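Local coordinates for phosphate transporter (Thermotoga maritima MSB8, PDB 6L85), which transports phosphate across the membrane in a sodium-dependent manner and is a bacterial counterpart of the human SLC20 carriers, at residues 35-38 with 39-42; 126-129 with 130-133; 213-216 with 217-221; 248-251 with 252-255; 332-335 with 336-340. All coordinates share one frame; numbering follows the deposited sequence.

Contact 1. Residues 35-38 with 39-42; sequences AITV and RQAA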
loop_
_atom_site.group_PDB
_atom_site.type_symbol
_atom_site.label_atom_id
_atom_site.label_comp_id
_atom_site.label_asym_id
_atom_site.label_seq_id
_atom_site.Cartn_x
_atom_site.Cartn_y
_atom_site.Cartn_z
ATOM N N ALA B 35 5.994 -3.757 22.418
ATOM C CA ALA B 35 4.874 -3.164 21.691
ATOM C C ALA B 35 4.130 -4.204 20.854
ATOM O O ALA B 35 2.953 -4.006 20.525
ATOM C CB ALA B 35 5.356 -2.018 20.804
ATOM N N ILE B 36 4.795 -5.307 20.493
ATOM C CA ILE B 36 4.184 -6.391 19.734
ATOM C C ILE B 36 4.907 -7.679 20.106
ATOM O O ILE B 36 6.022 -7.659 20.635
ATOM C CB ILE B 36 4.236 -6.173 18.190
ATOM C CG1 ILE B 36 5.663 -5.894 17.690
ATOM C CG2 ILE B 36 3.315 -5.048 17.728
ATOM C CD1 ILE B 36 5.725 -5.808 16.186
ATOM N N THR B 37 4.267 -8.810 19.822
ATOM C CA THR B 37 4.910 -10.100 20.022
ATOM C C THR B 37 5.816 -10.439 18.836
ATOM O O THR B 37 5.707 -9.867 17.751
ATOM C CB THR B 37 3.881 -11.233 20.191
ATOM O OG1 THR B 37 3.185 -11.446 18.957
ATOM C CG2 THR B 37 2.869 -10.941 21.314
ATOM N N VAL B 38 6.692 -11.419 19.058
ATOM C CA VAL B 38 7.553 -11.935 17.999
ATOM C C VAL B 38 6.720 -12.396 16.806
ATOM O O VAL B 38 7.026 -12.070 15.655
ATOM C CB VAL B 38 8.431 -13.072 18.557
ATOM C CG1 VAL B 38 9.134 -13.813 17.430
ATOM C CG2 VAL B 38 9.444 -12.514 19.568
ATOM N N ARG B 39 5.648 -13.147 17.068
ATOM C CA ARG B 39 4.804 -13.685 16.004
ATOM C C ARG B 39 4.138 -12.573 15.196
ATOM O O ARG B 39 4.096 -12.623 13.953
ATOM C CB ARG B 39 3.755 -14.616 16.619
ATOM C CG ARG B 39 2.532 -14.879 15.748
ATOM C CD ARG B 39 2.898 -15.556 14.426
ATOM N NE ARG B 39 3.111 -16.997 14.549
ATOM C CZ ARG B 39 2.143 -17.907 14.483
ATOM N NH1 ARG B 39 0.880 -17.529 14.294
ATOM N NH2 ARG B 39 2.442 -19.197 14.603
ATOM N N GLN B 40 3.602 -11.562 15.884
ATOM C CA GLN B 40 3.025 -10.423 15.180
ATOM C C GLN B 40 4.090 -9.709 14.364
ATOM O O GLN B 40 3.853 -9.326 13.211
ATOM C CB GLN B 40 2.381 -9.453 16.173
ATOM C CG GLN B 40 1.269 -10.048 17.023
ATOM C CD GLN B 40 0.730 -9.056 18.037
ATOM O OE1 GLN B 40 1.481 -8.435 18.790
ATOM N NE2 GLN B 40 -0.585 -8.895 18.050
ATOM N N ALA B 41 5.256 -9.475 14.981
ATOM C CA ALA B 41 6.364 -8.830 14.287
ATOM C C ALA B 41 6.688 -9.572 13.002
ATOM O O ALA B 41 6.881 -8.953 11.951
ATOM C CB ALA B 41 7.595 -8.762 15.195
ATOM N N ALA B 42 6.692 -10.907 13.061
ATOM C CA ALA B 42 7.008 -11.700 11.879
ATOM C C ALA B 42 5.955 -11.518 10.785
ATOM O O ALA B 42 6.301 -11.353 9.611
ATOM C CB ALA B 42 7.159 -13.172 12.262
#

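Contact 2. Residues 126-129 with 130-133; sequences GVNW and KTFL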
loop_
_atom_site.group_PDB
_atom_site.type_symbol
_atom_site.label_atom_id
_atom_site.label_comp_id
_atom_site.label_asym_id
_atom_site.label_seq_id
_atom_site.Cartn_x
_atom_site.Cartn_y
_atom_site.Cartn_z
ATOM N N GLY B 126 38.646 -8.854 -13.422
ATOM C CA GLY B 126 37.294 -9.366 -13.283
ATOM C C GLY B 126 36.419 -8.618 -12.301
ATOM O O GLY B 126 35.231 -8.930 -12.194
ATOM N N VAL B 127 36.964 -7.636 -11.586
ATOM C CA VAL B 127 36.220 -6.863 -10.601
ATOM C C VAL B 127 36.067 -5.437 -11.114
ATOM O O VAL B 127 37.041 -4.827 -11.561
ATOM C CB VAL B 127 36.916 -6.892 -9.229
ATOM C CG1 VAL B 127 36.331 -5.815 -8.311
ATOM C CG2 VAL B 127 36.781 -8.281 -8.604
ATOM N N ASN B 128 34.839 -4.913 -11.053
ATOM C CA ASN B 128 34.523 -3.535 -11.441
ATOM C C ASN B 128 34.956 -2.595 -10.308
ATOM O O ASN B 128 34.151 -2.150 -9.481
ATOM C CB ASN B 128 33.030 -3.435 -11.756
ATOM C CG ASN B 128 32.591 -2.045 -12.202
ATOM O OD1 ASN B 128 33.317 -1.060 -12.048
ATOM N ND2 ASN B 128 31.376 -1.961 -12.748
ATOM N N TRP B 129 36.263 -2.260 -10.297
ATOM C CA TRP B 129 36.860 -1.543 -9.162
ATOM C C TRP B 129 36.298 -0.134 -8.994
ATOM O O TRP B 129 36.143 0.333 -7.862
ATOM C CB TRP B 129 38.393 -1.495 -9.297
ATOM C CG TRP B 129 39.042 -2.856 -9.184
ATOM C CD1 TRP B 129 39.606 -3.590 -10.199
ATOM C CD2 TRP B 129 39.165 -3.656 -7.997
ATOM N NE1 TRP B 129 40.071 -4.795 -9.709
ATOM C CE2 TRP B 129 39.804 -4.861 -8.366
ATOM C CE3 TRP B 129 38.781 -3.476 -6.663
ATOM C CZ2 TRP B 129 40.080 -5.873 -7.445
ATOM C CZ3 TRP B 129 39.054 -4.484 -5.749
ATOM C CH2 TRP B 129 39.703 -5.666 -6.142
ATOM N N LYS B 130 35.982 0.561 -10.085
ATOM C CA LYS B 130 35.414 1.904 -9.960
ATOM C C LYS B 130 34.151 1.892 -9.101
ATOM O O LYS B 130 34.040 2.643 -8.124
ATOM C CB LYS B 130 35.118 2.473 -11.350
ATOM C CG LYS B 130 34.121 3.620 -11.388
ATOM C CD LYS B 130 34.799 4.954 -11.162
ATOM C CE LYS B 130 33.987 6.105 -11.749
ATOM N NZ LYS B 130 34.776 7.381 -11.732
ATOM N N THR B 131 33.188 1.023 -9.444
ATOM C CA THR B 131 31.931 0.976 -8.701
ATOM C C THR B 131 32.117 0.322 -7.338
ATOM O O THR B 131 31.590 0.815 -6.327
ATOM C CB THR B 131 30.871 0.242 -9.520
ATOM O OG1 THR B 131 30.566 1.022 -10.679
ATOM C CG2 THR B 131 29.588 0.052 -8.705
ATOM N N PHE B 132 32.861 -0.790 -7.294
ATOM C CA PHE B 132 33.100 -1.460 -6.025
ATOM C C PHE B 132 33.678 -0.496 -4.996
ATOM O O PHE B 132 33.381 -0.606 -3.797
ATOM C CB PHE B 132 34.028 -2.659 -6.235
ATOM C CG PHE B 132 34.403 -3.353 -4.968
ATOM C CD1 PHE B 132 33.457 -4.070 -4.251
ATOM C CD2 PHE B 132 35.691 -3.275 -4.478
ATOM C CE1 PHE B 132 33.794 -4.707 -3.068
ATOM C CE2 PHE B 132 36.035 -3.906 -3.298
ATOM C CZ PHE B 132 35.079 -4.626 -2.590
ATOM N N LEU B 133 34.464 0.485 -5.457
ATOM C CA LEU B 133 35.041 1.478 -4.559
ATOM C C LEU B 133 33.965 2.333 -3.906
ATOM O O LEU B 133 34.015 2.599 -2.699
ATOM C CB LEU B 133 36.012 2.370 -5.329
ATOM C CG LEU B 133 37.043 3.053 -4.445
ATOM C CD1 LEU B 133 38.250 2.130 -4.323
ATOM C CD2 LEU B 133 37.423 4.410 -5.028
#

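Contact 3. Residues 213-216 with 217-221; sequences TFFV and VHFAV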
loop_
_atom_site.group_PDB
_atom_site.type_symbol
_atom_site.label_atom_id
_atom_site.label_comp_id
_atom_site.label_asym_id
_atom_site.label_seq_id
_atom_site.Cartn_x
_atom_site.Cartn_y
_atom_site.Cartn_z
ATOM N N THR B 213 -1.838 11.383 5.875
ATOM C CA THR B 213 -1.182 10.662 6.961
ATOM C C THR B 213 -1.127 11.507 8.228
ATOM O O THR B 213 -1.458 11.032 9.319
ATOM C CB THR B 213 0.226 10.260 6.505
ATOM O OG1 THR B 213 0.127 9.453 5.317
ATOM C CG2 THR B 213 0.990 9.489 7.606
ATOM N N PHE B 214 -0.718 12.773 8.096
ATOM C CA PHE B 214 -0.614 13.645 9.260
ATOM C C PHE B 214 -1.961 13.790 9.933
ATOM O O PHE B 214 -2.053 13.727 11.164
ATOM C CB PHE B 214 -0.064 15.027 8.867
ATOM C CG PHE B 214 0.219 15.933 10.060
ATOM C CD1 PHE B 214 -0.820 16.573 10.737
ATOM C CD2 PHE B 214 1.519 16.126 10.511
ATOM C CE1 PHE B 214 -0.568 17.387 11.850
ATOM C CE2 PHE B 214 1.785 16.938 11.622
ATOM C CZ PHE B 214 0.740 17.569 12.294
ATOM N N PHE B 215 -3.020 13.981 9.139
ATOM C CA PHE B 215 -4.353 14.146 9.713
ATOM C C PHE B 215 -4.745 12.918 10.535
ATOM O O PHE B 215 -5.111 13.018 11.724
ATOM C CB PHE B 215 -5.352 14.407 8.582
ATOM C CG PHE B 215 -6.722 14.818 9.051
ATOM C CD1 PHE B 215 -7.596 13.884 9.585
ATOM C CD2 PHE B 215 -7.130 16.145 8.963
ATOM C CE1 PHE B 215 -8.854 14.257 10.019
ATOM C CE2 PHE B 215 -8.389 16.521 9.391
ATOM C CZ PHE B 215 -9.253 15.572 9.919
ATOM N N VAL B 216 -4.623 11.740 9.925
ATOM C CA VAL B 216 -5.091 10.513 10.571
ATOM C C VAL B 216 -4.259 10.191 11.808
ATOM O O VAL B 216 -4.799 9.837 12.864
ATOM C CB VAL B 216 -5.080 9.349 9.561
ATOM C CG1 VAL B 216 -5.141 8.010 10.286
ATOM C CG2 VAL B 216 -6.266 9.498 8.579
ATOM N N VAL B 217 -2.931 10.261 11.684
ATOM C CA VAL B 217 -2.066 9.962 12.818
ATOM C C VAL B 217 -2.262 10.991 13.925
ATOM O O VAL B 217 -2.226 10.652 15.107
ATOM C CB VAL B 217 -0.593 9.888 12.383
ATOM C CG1 VAL B 217 0.300 9.597 13.597
ATOM C CG2 VAL B 217 -0.406 8.822 11.306
ATOM N N HIS B 218 -2.477 12.258 13.566
ATOM C CA HIS B 218 -2.746 13.270 14.574
ATOM C C HIS B 218 -3.955 12.888 15.410
ATOM O O HIS B 218 -3.902 12.934 16.644
ATOM C CB HIS B 218 -2.945 14.637 13.915
ATOM C CG HIS B 218 -3.490 15.671 14.849
ATOM N ND1 HIS B 218 -2.702 16.342 15.763
ATOM C CD2 HIS B 218 -4.753 16.126 15.035
ATOM C CE1 HIS B 218 -3.454 17.178 16.457
ATOM N NE2 HIS B 218 -4.702 17.064 16.037
ATOM N N PHE B 219 -5.053 12.471 14.769
ATOM C CA PHE B 219 -6.213 12.141 15.604
ATOM C C PHE B 219 -6.025 10.835 16.376
ATOM O O PHE B 219 -6.480 10.723 17.531
ATOM C CB PHE B 219 -7.493 12.143 14.774
ATOM C CG PHE B 219 -8.011 13.534 14.551
ATOM C CD1 PHE B 219 -8.806 14.156 15.511
ATOM C CD2 PHE B 219 -7.633 14.253 13.427
ATOM C CE1 PHE B 219 -9.240 15.457 15.327
ATOM C CE2 PHE B 219 -8.062 15.556 13.233
ATOM C CZ PHE B 219 -8.861 16.164 14.188
ATOM N N ALA B 220 -5.306 9.866 15.807
ATOM C CA ALA B 220 -5.006 8.667 16.588
ATOM C C ALA B 220 -4.163 9.004 17.829
ATOM O O ALA B 220 -4.405 8.467 18.920
ATOM C CB ALA B 220 -4.317 7.625 15.706
ATOM N N VAL B 221 -3.202 9.928 17.693
ATOM C CA VAL B 221 -2.339 10.298 18.816
ATOM C C VAL B 221 -3.117 11.099 19.857
ATOM O O VAL B 221 -2.930 10.912 21.063
ATOM C CB VAL B 221 -1.107 11.090 18.336
ATOM C CG1 VAL B 221 -0.336 11.638 19.550
ATOM C CG2 VAL B 221 -0.198 10.242 17.464
#

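Contact 4. Residues 248-251 with 252-255; sequences CYVS and FSHG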
loop_
_atom_site.group_PDB
_atom_site.type_symbol
_atom_site.label_atom_id
_atom_site.label_comp_id
_atom_site.label_asym_id
_atom_site.label_seq_id
_atom_site.Cartn_x
_atom_site.Cartn_y
_atom_site.Cartn_z
ATOM N N CYS B 248 7.685 -0.909 10.671
ATOM C CA CYS B 248 7.233 -1.216 9.312
ATOM C C CYS B 248 8.066 -0.465 8.285
ATOM O O CYS B 248 8.407 -1.000 7.220
ATOM C CB CYS B 248 5.759 -0.829 9.122
ATOM S SG CYS B 248 4.561 -1.715 10.114
ATOM N N TYR B 249 8.319 0.811 8.562
ATOM C CA TYR B 249 9.142 1.636 7.688
ATOM C C TYR B 249 10.518 0.991 7.480
ATOM O O TYR B 249 11.006 0.875 6.338
ATOM C CB TYR B 249 9.236 3.036 8.306
ATOM C CG TYR B 249 9.952 4.111 7.510
ATOM C CD1 TYR B 249 10.005 4.088 6.121
ATOM C CD2 TYR B 249 10.571 5.168 8.170
ATOM C CE1 TYR B 249 10.655 5.092 5.416
ATOM C CE2 TYR B 249 11.235 6.167 7.480
ATOM C CZ TYR B 249 11.269 6.127 6.095
ATOM O OH TYR B 249 11.929 7.131 5.409
ATOM N N VAL B 250 11.118 0.476 8.564
ATOM C CA VAL B 250 12.415 -0.186 8.391
ATOM C C VAL B 250 12.274 -1.450 7.548
ATOM O O VAL B 250 13.105 -1.709 6.674
ATOM C CB VAL B 250 13.103 -0.494 9.740
ATOM C CG1 VAL B 250 14.486 -1.101 9.492
ATOM C CG2 VAL B 250 13.264 0.752 10.561
ATOM N N SER B 251 11.241 -2.257 7.806
ATOM C CA SER B 251 10.999 -3.492 7.051
ATOM C C SER B 251 10.900 -3.244 5.550
ATOM O O SER B 251 11.454 -3.995 4.735
ATOM C CB SER B 251 9.698 -4.133 7.523
ATOM O OG SER B 251 9.945 -5.089 8.517
ATOM N N PHE B 252 10.112 -2.234 5.180
ATOM C CA PHE B 252 9.963 -1.831 3.791
ATOM C C PHE B 252 11.315 -1.474 3.187
ATOM O O PHE B 252 11.670 -1.944 2.093
ATOM C CB PHE B 252 9.004 -0.633 3.731
ATOM C CG PHE B 252 8.753 -0.100 2.342
ATOM C CD1 PHE B 252 9.625 0.815 1.760
ATOM C CD2 PHE B 252 7.629 -0.493 1.627
ATOM C CE1 PHE B 252 9.394 1.319 0.480
ATOM C CE2 PHE B 252 7.383 0.012 0.339
ATOM C CZ PHE B 252 8.267 0.915 -0.226
ATOM N N SER B 253 12.075 -0.621 3.886
ATOM C CA SER B 253 13.346 -0.167 3.332
ATOM C C SER B 253 14.347 -1.315 3.268
ATOM O O SER B 253 15.182 -1.373 2.363
ATOM C CB SER B 253 13.875 1.000 4.160
ATOM O OG SER B 253 14.435 0.505 5.349
ATOM N N HIS B 254 14.205 -2.285 4.164
ATOM C CA HIS B 254 15.067 -3.455 4.128
ATOM C C HIS B 254 14.782 -4.309 2.897
ATOM O O HIS B 254 15.716 -4.750 2.210
ATOM C CB HIS B 254 14.900 -4.286 5.399
ATOM C CG HIS B 254 15.696 -5.540 5.355
ATOM N ND1 HIS B 254 15.174 -6.730 4.907
ATOM C CD2 HIS B 254 17.004 -5.773 5.613
ATOM C CE1 HIS B 254 16.120 -7.653 4.906
ATOM N NE2 HIS B 254 17.247 -7.091 5.316
ATOM N N GLY B 255 13.500 -4.592 2.630
ATOM C CA GLY B 255 13.145 -5.279 1.395
ATOM C C GLY B 255 13.660 -4.549 0.168
ATOM O O GLY B 255 14.223 -5.166 -0.736
#

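Contact 5. Residues 332-335 with 336-340; sequences TTVL and LASSL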
loop_
_atom_site.group_PDB
_atom_site.type_symbol
_atom_site.label_atom_id
_atom_site.label_comp_id
_atom_site.label_asym_id
_atom_site.label_seq_id
_atom_site.Cartn_x
_atom_site.Cartn_y
_atom_site.Cartn_z
ATOM N N THR B 332 15.266 5.726 6.780
ATOM C CA THR B 332 15.622 6.844 5.906
ATOM C C THR B 332 16.976 6.627 5.242
ATOM O O THR B 332 17.111 6.776 4.018
ATOM C CB THR B 332 15.639 8.142 6.710
ATOM O OG1 THR B 332 14.401 8.260 7.420
ATOM C CG2 THR B 332 15.844 9.348 5.777
ATOM N N THR B 333 18.001 6.287 6.035
ATOM C CA THR B 333 19.313 6.031 5.457
ATOM C C THR B 333 19.232 4.966 4.368
ATOM O O THR B 333 19.788 5.129 3.270
ATOM C CB THR B 333 20.290 5.604 6.557
ATOM O OG1 THR B 333 20.311 6.601 7.582
ATOM C CG2 THR B 333 21.706 5.425 5.995
ATOM N N VAL B 334 18.519 3.874 4.659
ATOM C CA VAL B 334 18.525 2.713 3.780
ATOM C C VAL B 334 17.744 3.011 2.501
ATOM O O VAL B 334 18.162 2.629 1.409
ATOM C CB VAL B 334 17.976 1.483 4.538
ATOM C CG1 VAL B 334 17.627 0.329 3.569
ATOM C CG2 VAL B 334 18.982 1.015 5.608
ATOM N N LEU B 335 16.624 3.733 2.618
ATOM C CA LEU B 335 15.834 4.115 1.451
ATOM C C LEU B 335 16.608 5.066 0.555
ATOM O O LEU B 335 16.550 4.955 -0.676
ATOM C CB LEU B 335 14.514 4.765 1.883
ATOM C CG LEU B 335 13.207 3.981 1.801
ATOM C CD1 LEU B 335 12.007 4.897 1.978
ATOM C CD2 LEU B 335 13.082 3.171 0.506
ATOM N N LEU B 336 17.317 6.035 1.143
ATOM C CA LEU B 336 18.067 6.945 0.286
ATOM C C LEU B 336 19.201 6.205 -0.420
ATOM O O LEU B 336 19.415 6.388 -1.627
ATOM C CB LEU B 336 18.572 8.139 1.097
ATOM C CG LEU B 336 17.450 9.047 1.634
ATOM C CD1 LEU B 336 17.941 9.939 2.799
ATOM C CD2 LEU B 336 16.803 9.893 0.527
ATOM N N ALA B 337 19.902 5.325 0.303
ATOM C CA ALA B 337 20.877 4.457 -0.352
ATOM C C ALA B 337 20.250 3.685 -1.512
ATOM O O ALA B 337 20.841 3.587 -2.590
ATOM C CB ALA B 337 21.470 3.480 0.664
ATOM N N SER B 338 19.054 3.123 -1.301
ATOM C CA SER B 338 18.376 2.366 -2.354
ATOM C C SER B 338 18.086 3.245 -3.563
ATOM O O SER B 338 18.239 2.805 -4.704
ATOM C CB SER B 338 17.074 1.764 -1.825
ATOM O OG SER B 338 17.312 0.767 -0.845
ATOM N N SER B 339 17.666 4.492 -3.328
ATOM C CA SER B 339 17.408 5.426 -4.422
ATOM C C SER B 339 18.681 5.789 -5.170
ATOM O O SER B 339 18.612 6.259 -6.313
ATOM C CB SER B 339 16.731 6.698 -3.898
ATOM O OG SER B 339 17.656 7.516 -3.198
ATOM N N LEU B 340 19.834 5.616 -4.544
ATOM C CA LEU B 340 21.067 5.791 -5.288
ATOM C C LEU B 340 21.579 4.494 -5.900
ATOM O O LEU B 340 22.588 4.522 -6.616
ATOM C CB LEU B 340 22.140 6.394 -4.381
ATOM C CG LEU B 340 21.770 7.760 -3.807
ATOM C CD1 LEU B 340 22.822 8.180 -2.797
ATOM C CD2 LEU B 340 21.669 8.768 -4.952
#

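Contact 1. Residues 35-38 with 39-42
Thr37 and Gln40 bond to each other twice where the loop after helix 2-32 turns into helix 38-56. Followed outward, the glutamine side chain folds back over the threonine. Its CB lies 3.5 Å from Thr37 OG1, and CG, placed beside the backbone N and anti to the carbonyl carbon (chi1 -59°), comes within 3.1 Å of Thr37 OG1. From CG the chain runs on extended and carries CD past the same hydroxyl. At the tip, Gln40 OE1 accepts from Thr37 N at 3.0 Å, in the carbonyl plane and on a lone pair, with a nearly straight N-H...O angle of 172°. OE1 also lies 3.6 Å from Ile36 CB.

In return, Gln40 N donates to Thr37 OG1 at 3.1 Å. Threonine suits this place because its hydroxyl sits one bond beyond CB, short enough to meet an N-H of the first helical turn. Next to the polar pair, Ile36 CD1 packs on Ala41 CB at 3.6 Å; the small alanine also lies against Met27 and Val31 of helix 2-32. The reciprocal bonds make a capping box, with Thr37 as N-cap and Gln40 three residues on, a common N-terminal motif of alpha-helices.

Contact 2. Residues 126-129 with 130-133
Asn128 offers two acceptors to the first turn of helix 129-162. Its backbone O takes Phe132 N at 2.9 Å, and its side-chain OD1 takes Thr131 N in a longer, weak bond of 3.3 Å that is nevertheless straight (171°). The second bond makes Asn128 the N-cap. With CG anti to the backbone N (chi1 -179°), the amide is swung round beside the carbonyl, which brings OD1 to Thr131 N. The other half of the amide is also used: ND2 donates to Lys66 O, tying the helix start to the end of helix 58-66. Without the amide, as with an alanine here, Thr131 N would probably lack its cap and Lys66 O this donor, weakening one of the ties to helix 58-66.

One residue on, Leu133 N donates to Trp129 O at 2.9 Å, and Trp129 NE1 finds its acceptor in Ile124 O. That bond helps fix the indole, which has Val127 CG1 over one face, 3.5 Å above the plane. Phe132 lies alongside Trp129, pointing the same way, with its CD2 3.8 Å from Trp129 CE3 and the ring planes steeply inclined at 77°. The chemistry implies a division of labour: the small amide serves an N-H at one helix start and a C=O at another helix's end, while Phe132 packs on Val111 and Met115 of helix 106-121 and the indole, held by Ile124 O, lies against Val127.

Contact 3. Residues 213-216 with 217-221
Phe215 and Phe219 meet obliquely one helical turn apart, their planes at 38° and their centroids 4.9 Å apart. Over one face of the Phe215 ring, offset toward its rim, lies Phe219 CE2, with Phe215 CZ only 3.5 Å from that atom. The Phe219 ring has His218 CD2 over one face, 3.7 Å above the plane, while near its plane, at the edge, stands Phe215 O, 3.3 Å from Phe219 CD2. Phe219 CE2 in turn lies in plane at the edge of the imidazole. The two phenylalanines converge because their first torsions differ: Phe215 carries CG anti to the backbone N (chi1 -170°), whereas Phe219 holds its CG beside the N (chi1 -80°) and leans back along the helix.

Beneath them, Phe219 N donates to Phe215 O at 3.1 Å. Thr213 and Val217 run side by side, their CG2 methyls 4.0 Å apart, and Thr213 OG1 returns to Phe209 O. His218, the polar member of the ring cluster, bonds through ND1 to Thr172 O, which is consistent with a proton on that nitrogen.

On the second subunit, Phe301 presents an edge-to-face contact to Phe215 and its ring also meets Phe219, with Arg39 of that subunit packing on Phe219. The chemistry is thus that of an aromatic patch on helix 199-224, which joins the subunits through dispersion and ring-to-ring contacts.

Contact 4. Residues 248-251 with 252-255
Val250 O is gripped by two donors from the next turn of the helix. His254 N reaches it at 2.8 Å, and Ser253 OG adds a second bond of 2.9 Å from well to the side, at a C=O...O angle of 118°. The hydroxyl gets there because Ser253 holds OG between its own backbone N and carbonyl carbon (chi1 77°), which folds it back onto the helix. Serine fits this buried site well: it is small, and it satisfies its own proton on a main-chain oxygen. The ladder continues regularly, with Phe252 N donating to Cys248 O at 2.9 Å and Gly255 N to Ser251 O at 3.0 Å.

The His254 imidazole turns to other helices. It bonds through both nitrogens, ND1 to Glu49 OE1 and NE2 to the OD2 of Asp22, a sodium ligand. The His254 side chain also comes within about 4 Å of a bound phosphate ion, placing this turn beside a site that may be occupied by substrate.

Helix 231-258 is enclosed here on several sides. Ser251 OG bonds to Ser26 OG of helix 2-32, Cys248 packs on Ile44 and Leu48 of helix 38-56, and Tyr249 and Phe252 meet Met186 of helix 167-194, while Val250 lies against Asp327 of helix 320-339.

Contact 5. Residues 332-335 with 336-340
Ser338 sets OG beside its backbone N, anti to the carbonyl carbon (chi1 -67°), and this turns the hydroxyl back to Val334 O, 3.0 Å away. Ser338 N bonds to the same Val334 O at 2.9 Å, and the two donors approach from opposite faces of the carbonyl plane, the hydroxyl standing above it. Ser339 differs, with OG between N and carbonyl carbon (chi1 74°). Its OG therefore reaches Leu336 O at a short 2.6 Å, in the carbonyl plane and on a lone pair. Leu340 N also donates to Leu336 O, giving both carbonyls two donors near the helix end.

On the surface, Leu336 CD1 lies 3.7 Å from Thr332 CG2: the threonine methyl gives the leucine an apolar partner, while Thr332 OG1 bonds to Phe328 O.

Ser338 OG has a further partner in Asn257 ND2, and Asn257 is a sodium ligand. With an alanine for Ser338, Val334 O would probably lose its second donor and the Asn257 amide this acceptor, leaving the amide freer to turn. Serine hydroxyls returning to carbonyls of the preceding turn are typical of transmembrane helices; here the pattern ends helix 320-339, in the second shell of a sodium site.

Overall arrangement
Contacts 4 and 5 lie in the buried middle of the chain: their centres are 11 Å apart and they touch, Ser253 O lying 3.2 Å from Val334 CG1. They border the sodium sites and what is probably the phosphate site, Val334 having its side chain about 6 Å from a bound sodium ion. Contact 1 approaches contact 4 to about 6 Å between nearest atoms, and the Ile36 side chain is about 7 Å from a sodium ion. Contacts 2 and 3 are peripheral, on opposite sides of the chain's centre, with centres 46 Å apart. Contacts 1 and 3, about 14 Å apart at nearest atoms within one chain, meet across the dimer.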